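Local coordinates for protein 3-hydroxyadipyl-CoA dehydrogenase (Escherichia coli, PDB 3MOG) that catalyses the NAD-dependent oxidation of 3-hydroxyadipyl-CoA to 3-oxoadipyl-CoA in phenylacetate degradation, working as a homotrimer, at residues 368-371 / 372-376; 91-95 / 96-100; 441-444 / 445-449; 226-230 / 231-235. All blocks are in the same frame, centred on the assembly; numbering follows the deposited sequence.

Contact 1: 368-371 / 372-376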
loop_
_atom_site.group_PDB
_atom_site.type_symbol
_atom_site.label_atom_id
_atom_site.label_comp_id
_atom_site.label_asym_id
_atom_site.label_seq_id
_atom_site.Cartn_x
_atom_site.Cartn_y
_atom_site.Cartn_z
ATOM N N ALA C 368 -14.147 -28.588 -29.982
ATOM C CA ALA C 368 -14.255 -28.500 -28.527
ATOM C C ALA C 368 -15.624 -27.992 -28.080
ATOM O O ALA C 368 -16.171 -28.495 -27.101
ATOM C CB ALA C 368 -13.144 -27.628 -27.959
ATOM N N ILE C 369 -16.173 -27.011 -28.803
ATOM C CA ILE C 369 -17.500 -26.465 -28.478
ATOM C C ILE C 369 -18.569 -27.547 -28.669
ATOM O O ILE C 369 -19.454 -27.704 -27.814
ATOM C CB ILE C 369 -17.844 -25.187 -29.316
ATOM C CG1 ILE C 369 -16.892 -24.043 -28.968
ATOM C CG2 ILE C 369 -19.306 -24.744 -29.099
ATOM C CD1 ILE C 369 -17.011 -22.807 -29.867
ATOM N N TYR C 370 -18.458 -28.292 -29.775
ATOM C CA TYR C 370 -19.374 -29.392 -30.086
ATOM C C TYR C 370 -19.369 -30.431 -28.965
ATOM O O TYR C 370 -20.421 -30.760 -28.422
ATOM C CB TYR C 370 -19.042 -30.060 -31.441
ATOM C CG TYR C 370 -19.912 -31.280 -31.745
ATOM C CD1 TYR C 370 -21.193 -31.137 -32.299
ATOM C CD2 TYR C 370 -19.464 -32.575 -31.457
ATOM C CE1 TYR C 370 -22.003 -32.252 -32.557
ATOM C CE2 TYR C 370 -20.262 -33.692 -31.703
ATOM C CZ TYR C 370 -21.527 -33.526 -32.257
ATOM O OH TYR C 370 -22.307 -34.636 -32.504
ATOM N N TYR C 371 -18.182 -30.930 -28.632
ATOM C CA TYR C 371 -18.013 -31.920 -27.570
ATOM C C TYR C 371 -18.718 -31.530 -26.275
ATOM O O TYR C 371 -19.375 -32.365 -25.644
ATOM C CB TYR C 371 -16.525 -32.170 -27.295
ATOM C CG TYR C 371 -16.282 -33.024 -26.071
ATOM C CD1 TYR C 371 -15.774 -32.464 -24.888
ATOM C CD2 TYR C 371 -16.585 -34.387 -26.082
ATOM C CE1 TYR C 371 -15.563 -33.246 -23.758
ATOM C CE2 TYR C 371 -16.383 -35.178 -24.957
ATOM C CZ TYR C 371 -15.866 -34.605 -23.802
ATOM O OH TYR C 371 -15.663 -35.391 -22.694
ATOM N N LEU C 372 -18.578 -30.260 -25.896
ATOM C CA LEU C 372 -19.141 -29.753 -24.656
ATOM C C LEU C 372 -20.658 -29.693 -24.695
ATOM O O LEU C 372 -21.320 -30.087 -23.728
ATOM C CB LEU C 372 -18.561 -28.371 -24.329
ATOM C CG LEU C 372 -17.092 -28.342 -23.901
ATOM C CD1 LEU C 372 -16.568 -26.917 -23.850
ATOM C CD2 LEU C 372 -16.919 -29.039 -22.565
ATOM N N GLN C 373 -21.191 -29.204 -25.817
ATOM C CA GLN C 373 -22.635 -29.059 -26.034
ATOM C C GLN C 373 -23.344 -30.406 -25.972
ATOM O O GLN C 373 -24.456 -30.507 -25.448
ATOM C CB GLN C 373 -22.912 -28.397 -27.384
ATOM C CG GLN C 373 -22.712 -26.892 -27.411
ATOM C CD GLN C 373 -22.779 -26.322 -28.818
ATOM O OE1 GLN C 373 -22.576 -27.035 -29.802
ATOM N NE2 GLN C 373 -23.057 -25.028 -28.919
ATOM N N GLN C 374 -22.672 -31.438 -26.477
ATOM C CA GLN C 374 -23.203 -32.795 -26.475
ATOM C C GLN C 374 -23.196 -33.430 -25.073
ATOM O O GLN C 374 -23.636 -34.572 -24.898
ATOM C CB GLN C 374 -22.433 -33.660 -27.485
ATOM C CG GLN C 374 -23.310 -34.664 -28.255
ATOM C CD GLN C 374 -24.427 -34.004 -29.066
ATOM O OE1 GLN C 374 -24.210 -32.997 -29.752
ATOM N NE2 GLN C 374 -25.629 -34.578 -28.993
ATOM N N GLN C 375 -22.703 -32.681 -24.085
ATOM C CA GLN C 375 -22.680 -33.124 -22.692
ATOM C C GLN C 375 -23.646 -32.329 -21.823
ATOM O O GLN C 375 -23.630 -32.452 -20.599
ATOM C CB GLN C 375 -21.264 -33.054 -22.114
ATOM C CG GLN C 375 -20.256 -33.919 -22.844
ATOM C CD GLN C 375 -19.052 -34.253 -21.997
ATOM O OE1 GLN C 375 -18.465 -33.382 -21.348
ATOM N NE2 GLN C 375 -18.672 -35.526 -22.000
ATOM N N GLY C 376 -24.489 -31.520 -22.454
ATOM C CA GLY C 376 -25.537 -30.791 -21.740
ATOM C C GLY C 376 -25.187 -29.352 -21.398
ATOM O O GLY C 376 -26.038 -28.580 -20.946
#
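Two tyrosine rings each meet a glutamine amide four residues on: Y370 meets Q374 and Y371 meets Q375, where helix 362-373 of a beta-alpha-beta unit runs out. In neither pair are the planes parallel; ring and amide lie 32° apart in the first and 40° in the second. Q374 brings its carbonyl end, OE1 lying 3.6 Å from Y370 CE1, whereas the amide of Q375 lies obliquely across the phenol end of Y371, its nitrogen NE2 3.1 Å from Y371 OH and its OE1 near Y371 CE1. Both rings leave the backbone with CG anti to N (176° at Y370), which carries them along the side of the helix that the glutamines reach. Beyond the pairs, Y370 leans on D300, S303 and P304, and Y371 on V307 and K309 of strand 307-309. On another side, the side chains of I369 and Q373 run abreast, I369 CG2 3.8 Å from Q373 NE2, with the amide of Q373 fixed by the backbone of E296 and V298. The helical bonds continue up to Q374 N, which reaches Y370 O at 3.1 Å. After that the chain turns: residues Q373 to G376 form a type I turn, leading the chain on to strand 378-381. G376 has a positive phi, where a CB would be jammed against Q375 O, and its N donates to Q373 O at 3.2 Å.

Contact 2: 91-95 / 96-100; sequences AASER and LEVKK
K99 reaches back from the first turn of helix 96-109 across the loop that leads into it, and each of its side-chain atoms meets backbone or carboxylate oxygen of that loop. CB lies near R95 O, the N-cap carbonyl. CG then passes S93 O at 3.6 Å, CD stays alongside the same oxygen, and CE comes to 3.2 Å from S93 O. With chi2 and chi3 both fully extended, the chain keeps straight along the loop until a bend at chi4 (136°) delivers NZ to E94. There NZ forms a salt bridge with E94 OE1 at 2.9 Å, its hydrogen-bond geometry weak, and a second weak bond to E94 O. T120 OG1 bonds to the same E94 OE1 and weakly to NZ, tying this corner to the loop after the next strand. At the helix start, K99 N gives a straight but weak bond to R95 O, 3.4 Å with an angle of 167° at the hydrogen. The R95 guanidinium folds over the opening turn, E97 N lying over one of its faces and R95 NH2 3.5 Å from V98 CG2. V98 also receives S93, whose CB lies 3.7 Å from V98 CG1. The loop follows strand 87-90 of the Rossmann sheet, a position consistent with the cofactor side of the NAD-binding domain. The bonds between loop and helix start are all weak, so the link probably rests on the ion pair, the T120 bridge and the packing of S93 and R95 on V98 together.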
loop_
_atom_site.group_PDB
_atom_site.type_symbol
_atom_site.label_atom_id
_atom_site.label_comp_id
_atom_site.label_asym_id
_atom_site.label_seq_id
_atom_site.Cartn_x
_atom_site.Cartn_y
_atom_site.Cartn_z
ATOM N N ALA C 91 -28.828 -0.584 17.629
ATOM C CA ALA C 91 -28.805 -0.557 16.178
ATOM C C ALA C 91 -29.211 0.828 15.646
ATOM O O ALA C 91 -30.090 0.941 14.804
ATOM C CB ALA C 91 -29.728 -1.633 15.634
ATOM N N ALA C 92 -28.583 1.879 16.158
ATOM C CA ALA C 92 -28.891 3.243 15.710
ATOM C C ALA C 92 -27.759 3.800 14.837
ATOM O O ALA C 92 -27.400 3.170 13.835
ATOM C CB ALA C 92 -29.199 4.151 16.900
ATOM N N SER C 93 -27.198 4.953 15.207
ATOM C CA SER C 93 -26.163 5.615 14.392
ATOM C C SER C 93 -24.887 4.790 14.283
ATOM O O SER C 93 -24.445 4.204 15.267
ATOM C CB SER C 93 -25.836 7.013 14.936
ATOM O OG SER C 93 -24.763 7.624 14.232
ATOM N N GLU C 94 -24.314 4.753 13.080
ATOM C CA GLU C 94 -23.078 4.015 12.824
ATOM C C GLU C 94 -21.800 4.756 13.225
ATOM O O GLU C 94 -20.770 4.126 13.436
ATOM C CB GLU C 94 -22.985 3.555 11.361
ATOM C CG GLU C 94 -24.009 2.489 10.939
ATOM C CD GLU C 94 -23.713 1.072 11.464
ATOM O OE1 GLU C 94 -22.648 0.829 12.077
ATOM O OE2 GLU C 94 -24.570 0.186 11.253
ATOM N N ARG C 95 -21.862 6.083 13.314
ATOM C CA ARG C 95 -20.719 6.890 13.761
ATOM C C ARG C 95 -20.183 6.423 15.107
ATOM O O ARG C 95 -20.962 6.139 16.019
ATOM C CB ARG C 95 -21.117 8.359 13.866
ATOM C CG ARG C 95 -21.072 9.139 12.560
ATOM C CD ARG C 95 -20.888 10.640 12.835
ATOM N NE ARG C 95 -19.574 10.932 13.415
ATOM C CZ ARG C 95 -19.345 11.248 14.690
ATOM N NH1 ARG C 95 -18.108 11.483 15.098
ATOM N NH2 ARG C 95 -20.345 11.338 15.557
ATOM N N LEU C 96 -18.858 6.342 15.221
ATOM C CA LEU C 96 -18.193 5.851 16.436
ATOM C C LEU C 96 -18.533 6.655 17.686
ATOM O O LEU C 96 -18.884 6.082 18.722
ATOM C CB LEU C 96 -16.667 5.802 16.249
ATOM C CG LEU C 96 -15.816 5.510 17.498
ATOM C CD1 LEU C 96 -16.055 4.105 18.054
ATOM C CD2 LEU C 96 -14.319 5.778 17.279
ATOM N N GLU C 97 -18.413 7.977 17.580
ATOM C CA GLU C 97 -18.581 8.874 18.734
ATOM C C GLU C 97 -20.002 8.874 19.325
ATOM O O GLU C 97 -20.160 8.978 20.534
ATOM C CB GLU C 97 -18.100 10.304 18.411
ATOM C CG GLU C 97 -16.609 10.446 18.019
ATOM C CD GLU C 97 -15.623 9.714 18.954
ATOM O OE1 GLU C 97 -14.676 9.081 18.423
ATOM O OE2 GLU C 97 -15.780 9.771 20.202
ATOM N N VAL C 98 -21.013 8.732 18.468
ATOM C CA VAL C 98 -22.403 8.541 18.910
ATOM C C VAL C 98 -22.567 7.266 19.756
ATOM O O VAL C 98 -23.127 7.312 20.856
ATOM C CB VAL C 98 -23.385 8.503 17.714
ATOM C CG1 VAL C 98 -24.826 8.441 18.197
ATOM C CG2 VAL C 98 -23.190 9.725 16.811
ATOM N N LYS C 99 -22.050 6.143 19.249
ATOM C CA LYS C 99 -22.130 4.855 19.948
ATOM C C LYS C 99 -21.418 4.874 21.286
ATOM O O LYS C 99 -21.930 4.332 22.270
ATOM C CB LYS C 99 -21.559 3.728 19.089
ATOM C CG LYS C 99 -22.546 3.152 18.123
ATOM C CD LYS C 99 -21.889 2.135 17.220
ATOM C CE LYS C 99 -22.909 1.559 16.263
ATOM N NZ LYS C 99 -22.351 1.477 14.901
ATOM N N LYS C 100 -20.241 5.503 21.312
ATOM C CA LYS C 100 -19.453 5.631 22.540
ATOM C C LYS C 100 -20.236 6.403 23.597
ATOM O O LYS C 100 -20.273 6.000 24.764
ATOM C CB LYS C 100 -18.109 6.300 22.259
ATOM C CG LYS C 100 -17.038 5.357 21.699
ATOM C CD LYS C 100 -15.768 6.109 21.231
ATOM C CE LYS C 100 -14.943 6.682 22.381
ATOM N NZ LYS C 100 -14.381 5.644 23.288
#

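Contact 3: 441-444 / 445-449; sequences ILRL and LENLQ
A regular alpha-helical backbone runs through I441 to Q449, within helix 438-452 of the second of the chain's two 3-hydroxyacyl-CoA dehydrogenase C-terminal-type domains. Its evidence is four successive bonds from residue i+4 to residue i, the straightest being L445 N to I441 O at 3.1 Å and 174°; L448 N to L444 O is the shortest of the four at 2.9 Å. Side chains pair along the same spacing. E446 sets its carboxylate against L442, OE1 standing 4.0 Å from L442 CG, while OE2 makes a salt bridge with R464 of helix 461-473. With an alanine here, R464 would probably be left without its charge mate and L442 would lose the cover on that flank. R443 and N447 run abreast, their guanidinium and amide planes only 5° apart; N447 ND2 lies 4.0 Å from R443 CG and bonds to Q326 O, and the guanidinium makes a salt bridge with D312. The apolar side is covered by helix 390-406, where W391 receives I441 and A395 receives L444 and L445, and by L463 of helix 461-473. I441 CG2 meets L445 CD1 at 4.0 Å. One turn on, L444 and L448 point the same way, with their CD1 atoms 4.1 Å apart.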
loop_
_atom_site.group_PDB
_atom_site.type_symbol
_atom_site.label_atom_id
_atom_site.label_comp_id
_atom_site.label_asym_id
_atom_site.label_seq_id
_atom_site.Cartn_x
_atom_site.Cartn_y
_atom_site.Cartn_z
ATOM N N ILE C 441 -6.066 -25.645 -5.835
ATOM C CA ILE C 441 -6.277 -24.226 -5.531
ATOM C C ILE C 441 -4.933 -23.516 -5.440
ATOM O O ILE C 441 -4.760 -22.431 -6.000
ATOM C CB ILE C 441 -7.089 -24.017 -4.218
ATOM C CG1 ILE C 441 -8.487 -24.638 -4.343
ATOM C CG2 ILE C 441 -7.173 -22.525 -3.840
ATOM C CD1 ILE C 441 -9.265 -24.181 -5.557
ATOM N N LEU C 442 -3.977 -24.157 -4.768
ATOM C CA LEU C 442 -2.617 -23.627 -4.656
ATOM C C LEU C 442 -1.958 -23.364 -6.005
ATOM O O LEU C 442 -1.433 -22.279 -6.225
ATOM C CB LEU C 442 -1.726 -24.556 -3.817
ATOM C CG LEU C 442 -0.261 -24.187 -3.738
ATOM C CD1 LEU C 442 -0.061 -22.964 -2.823
ATOM C CD2 LEU C 442 0.584 -25.367 -3.298
ATOM N N ARG C 443 -1.994 -24.351 -6.904
ATOM C CA ARG C 443 -1.348 -24.223 -8.219
ATOM C C ARG C 443 -1.902 -23.041 -9.046
ATOM O O ARG C 443 -1.139 -22.275 -9.644
ATOM C CB ARG C 443 -1.472 -25.531 -9.004
ATOM C CG ARG C 443 -0.878 -25.477 -10.421
ATOM C CD ARG C 443 -0.937 -26.837 -11.104
ATOM N NE ARG C 443 -2.284 -27.413 -11.073
ATOM C CZ ARG C 443 -2.575 -28.662 -11.421
ATOM N NH1 ARG C 443 -1.619 -29.482 -11.846
ATOM N NH2 ARG C 443 -3.831 -29.085 -11.351
ATOM N N LEU C 444 -3.225 -22.920 -9.047
ATOM C CA LEU C 444 -3.939 -21.839 -9.703
ATOM C C LEU C 444 -3.497 -20.464 -9.192
ATOM O O LEU C 444 -3.066 -19.613 -9.980
ATOM C CB LEU C 444 -5.433 -22.047 -9.496
ATOM C CG LEU C 444 -6.461 -20.982 -9.872
ATOM C CD1 LEU C 444 -6.352 -20.580 -11.314
ATOM C CD2 LEU C 444 -7.818 -21.599 -9.626
ATOM N N LEU C 445 -3.566 -20.264 -7.880
ATOM C CA LEU C 445 -3.181 -18.984 -7.288
ATOM C C LEU C 445 -1.714 -18.640 -7.555
ATOM O O LEU C 445 -1.413 -17.482 -7.861
ATOM C CB LEU C 445 -3.543 -18.912 -5.791
ATOM C CG LEU C 445 -5.051 -18.871 -5.472
ATOM C CD1 LEU C 445 -5.312 -18.993 -4.007
ATOM C CD2 LEU C 445 -5.725 -17.603 -5.966
ATOM N N GLU C 446 -0.822 -19.638 -7.489
ATOM C CA GLU C 446 0.604 -19.448 -7.839
ATOM C C GLU C 446 0.774 -18.979 -9.270
ATOM O O GLU C 446 1.584 -18.081 -9.534
ATOM C CB GLU C 446 1.439 -20.718 -7.620
ATOM C CG GLU C 446 1.756 -21.019 -6.161
ATOM C CD GLU C 446 2.590 -22.286 -5.971
ATOM O OE1 GLU C 446 2.339 -23.279 -6.675
ATOM O OE2 GLU C 446 3.494 -22.288 -5.111
ATOM N N ASN C 447 -0.001 -19.564 -10.186
ATOM C CA ASN C 447 0.021 -19.131 -11.593
ATOM C C ASN C 447 -0.508 -17.718 -11.767
ATOM O O ASN C 447 0.103 -16.911 -12.461
ATOM C CB ASN C 447 -0.751 -20.099 -12.486
ATOM C CG ASN C 447 0.077 -21.305 -12.895
ATOM O OD1 ASN C 447 1.297 -21.222 -13.048
ATOM N ND2 ASN C 447 -0.583 -22.432 -13.061
ATOM N N LEU C 448 -1.629 -17.411 -11.118
ATOM C CA LEU C 448 -2.150 -16.036 -11.121
ATOM C C LEU C 448 -1.141 -15.027 -10.559
ATOM O O LEU C 448 -0.933 -13.971 -11.149
ATOM C CB LEU C 448 -3.478 -15.953 -10.377
ATOM C CG LEU C 448 -4.622 -16.753 -11.014
ATOM C CD1 LEU C 448 -5.837 -16.631 -10.173
ATOM C CD2 LEU C 448 -4.921 -16.255 -12.433
ATOM N N GLN C 449 -0.497 -15.396 -9.447
ATOM C CA GLN C 449 0.514 -14.574 -8.769
ATOM C C GLN C 449 1.709 -14.336 -9.677
ATOM O O GLN C 449 2.201 -13.219 -9.768
ATOM C CB GLN C 449 0.969 -15.242 -7.455
ATOM C CG GLN C 449 2.075 -14.500 -6.687
ATOM C CD GLN C 449 2.736 -15.363 -5.618
ATOM O OE1 GLN C 449 3.185 -14.855 -4.584
ATOM N NE2 GLN C 449 2.796 -16.679 -5.859
#

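Contact 4: 226-230 / 231-235; sequences FPMGP and LELTD
M228 lays its thioether across the side chain of E232 at about a right angle, SD standing 3.8 Å from E232 CG and CE 3.7 Å from E232 OE2. Its CG, anti to the backbone N (chi1 -179°), rests on the first turn of helix 230-237, 3.9 Å from L233 CB. An alanine here would remove the thioether, which would probably leave the E232 chain without its cover and freer to turn, and open a gap beside L233. E232 OE2 also makes a salt bridge with R289. G229 is the N-cap: its O accepts from L233 N at 3.0 Å, and P230 opens the helix, packing against Y198 and A202. A water accepts from G229 N at 2.8 Å and donates to E232 OE1, a bridge from the cap residue to a side chain in the first turn. From helix 213-223, D217 takes the amide hydrogens of L231 and E232. T234 OG1 donates to L231 O at 2.6 Å, in the carbonyl plane on a lone pair, and D235 N uses the same oxygen, so two bonds grip it. The helix start lies in the first of the two C-terminal-type domains, packed between helices 196-207 and 213-223, with F226 reaching helix 390-406. A single carboxylate, D217, thus serves the first two N-H groups of the buried helix end, while a water joins the N-cap amide to E232; the negative charge of D217 would be expected to suit the helix dipole.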
loop_
_atom_site.group_PDB
_atom_site.type_symbol
_atom_site.label_atom_id
_atom_site.label_comp_id
_atom_site.label_asym_id
_atom_site.label_seq_id
_atom_site.Cartn_x
_atom_site.Cartn_y
_atom_site.Cartn_z
ATOM N N PHE C 226 -23.691 -20.103 -7.260
ATOM C CA PHE C 226 -24.031 -18.978 -6.375
ATOM C C PHE C 226 -25.469 -18.553 -6.693
ATOM O O PHE C 226 -25.871 -18.625 -7.841
ATOM C CB PHE C 226 -23.083 -17.795 -6.600
ATOM C CG PHE C 226 -21.678 -17.995 -6.068
ATOM C CD1 PHE C 226 -21.373 -17.730 -4.745
ATOM C CD2 PHE C 226 -20.648 -18.407 -6.914
ATOM C CE1 PHE C 226 -20.054 -17.882 -4.259
ATOM C CE2 PHE C 226 -19.345 -18.560 -6.446
ATOM C CZ PHE C 226 -19.044 -18.301 -5.117
ATOM N N PRO C 227 -26.258 -18.139 -5.687
ATOM C CA PRO C 227 -27.660 -17.779 -5.970
ATOM C C PRO C 227 -27.823 -16.536 -6.853
ATOM O O PRO C 227 -28.772 -16.467 -7.632
ATOM C CB PRO C 227 -28.261 -17.531 -4.584
ATOM C CG PRO C 227 -27.092 -17.295 -3.680
ATOM C CD PRO C 227 -25.960 -18.098 -4.246
ATOM N N MET C 228 -26.904 -15.578 -6.736
ATOM C CA MET C 228 -26.901 -14.408 -7.610
ATOM C C MET C 228 -25.477 -14.048 -8.038
ATOM O O MET C 228 -24.541 -14.152 -7.249
ATOM C CB MET C 228 -27.570 -13.223 -6.915
ATOM C CG MET C 228 -27.636 -11.952 -7.765
ATOM S SD MET C 228 -29.082 -10.951 -7.409
ATOM C CE MET C 228 -30.370 -12.122 -7.884
ATOM N N GLY C 229 -25.322 -13.650 -9.296
ATOM C CA GLY C 229 -24.047 -13.178 -9.821
ATOM C C GLY C 229 -23.574 -11.942 -9.080
ATOM O O GLY C 229 -24.396 -11.148 -8.613
ATOM N N PRO C 230 -22.248 -11.773 -8.961
ATOM C CA PRO C 230 -21.717 -10.692 -8.119
ATOM C C PRO C 230 -22.133 -9.283 -8.573
ATOM O O PRO C 230 -22.390 -8.436 -7.737
ATOM C CB PRO C 230 -20.204 -10.866 -8.246
ATOM C CG PRO C 230 -19.998 -11.525 -9.560
ATOM C CD PRO C 230 -21.171 -12.489 -9.671
ATOM N N LEU C 231 -22.242 -9.048 -9.877
ATOM C CA LEU C 231 -22.486 -7.679 -10.362
ATOM C C LEU C 231 -23.955 -7.285 -10.185
ATOM O O LEU C 231 -24.263 -6.229 -9.640
ATOM C CB LEU C 231 -21.985 -7.513 -11.797
ATOM C CG LEU C 231 -20.476 -7.772 -11.973
ATOM C CD1 LEU C 231 -20.132 -8.077 -13.411
ATOM C CD2 LEU C 231 -19.642 -6.594 -11.484
ATOM N N GLU C 232 -24.860 -8.175 -10.579
ATOM C CA GLU C 232 -26.277 -8.008 -10.262
ATOM C C GLU C 232 -26.537 -7.834 -8.750
ATOM O O GLU C 232 -27.322 -6.971 -8.359
ATOM C CB GLU C 232 -27.089 -9.173 -10.814
ATOM C CG GLU C 232 -28.586 -8.986 -10.656
ATOM C CD GLU C 232 -29.404 -10.084 -11.300
ATOM O OE1 GLU C 232 -28.840 -10.872 -12.096
ATOM O OE2 GLU C 232 -30.618 -10.147 -11.006
ATOM N N LEU C 233 -25.880 -8.643 -7.916
ATOM C CA LEU C 233 -25.978 -8.510 -6.457
ATOM C C LEU C 233 -25.479 -7.150 -5.962
ATOM O O LEU C 233 -26.077 -6.576 -5.061
ATOM C CB LEU C 233 -25.240 -9.647 -5.734
ATOM C CG LEU C 233 -25.390 -9.794 -4.212
ATOM C CD1 LEU C 233 -26.800 -10.205 -3.837
ATOM C CD2 LEU C 233 -24.393 -10.794 -3.655
ATOM N N THR C 234 -24.420 -6.610 -6.556
ATOM C CA THR C 234 -24.025 -5.234 -6.199
ATOM C C THR C 234 -25.083 -4.187 -6.595
ATOM O O THR C 234 -25.286 -3.211 -5.865
ATOM C CB THR C 234 -22.647 -4.809 -6.756
ATOM O OG1 THR C 234 -22.668 -4.775 -8.189
ATOM C CG2 THR C 234 -21.557 -5.745 -6.287
ATOM N N ASP C 235 -25.748 -4.396 -7.738
ATOM C CA ASP C 235 -26.873 -3.540 -8.167
ATOM C C ASP C 235 -28.052 -3.633 -7.197
ATOM O O ASP C 235 -28.725 -2.643 -6.931
ATOM C CB ASP C 235 -27.334 -3.878 -9.594
ATOM C CG ASP C 235 -26.723 -2.961 -10.660
ATOM O OD1 ASP C 235 -25.755 -2.233 -10.356
ATOM O OD2 ASP C 235 -27.219 -2.969 -11.817
HETATM O O HOH W 1 -27.373 -13.257 -11.156
#

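Overall arrangement
The four contacts differ in depth and in the helix position they hold. Contact 4 is buried, its centre about 10 Å from the chain centre; contact 2 lies at the surface of the NAD-binding domain; contacts 1 and 3 are partly buried. Contacts 2 and 4 both start helices, the first relying on a lysine-carboxylate bridge and carbonyls, the second on D217 at its first amides. Contact 3 spans a helix interior and contact 1 a helix end followed by a type I turn that finishes at G376. Contacts 3 and 4, about 11 Å apart at nearest atoms, both reach helix 390-406, through I441, L444 and L445 and through F226. Contacts 1 and 2 lie 56 Å apart between centres, in different Rossmann-type domains.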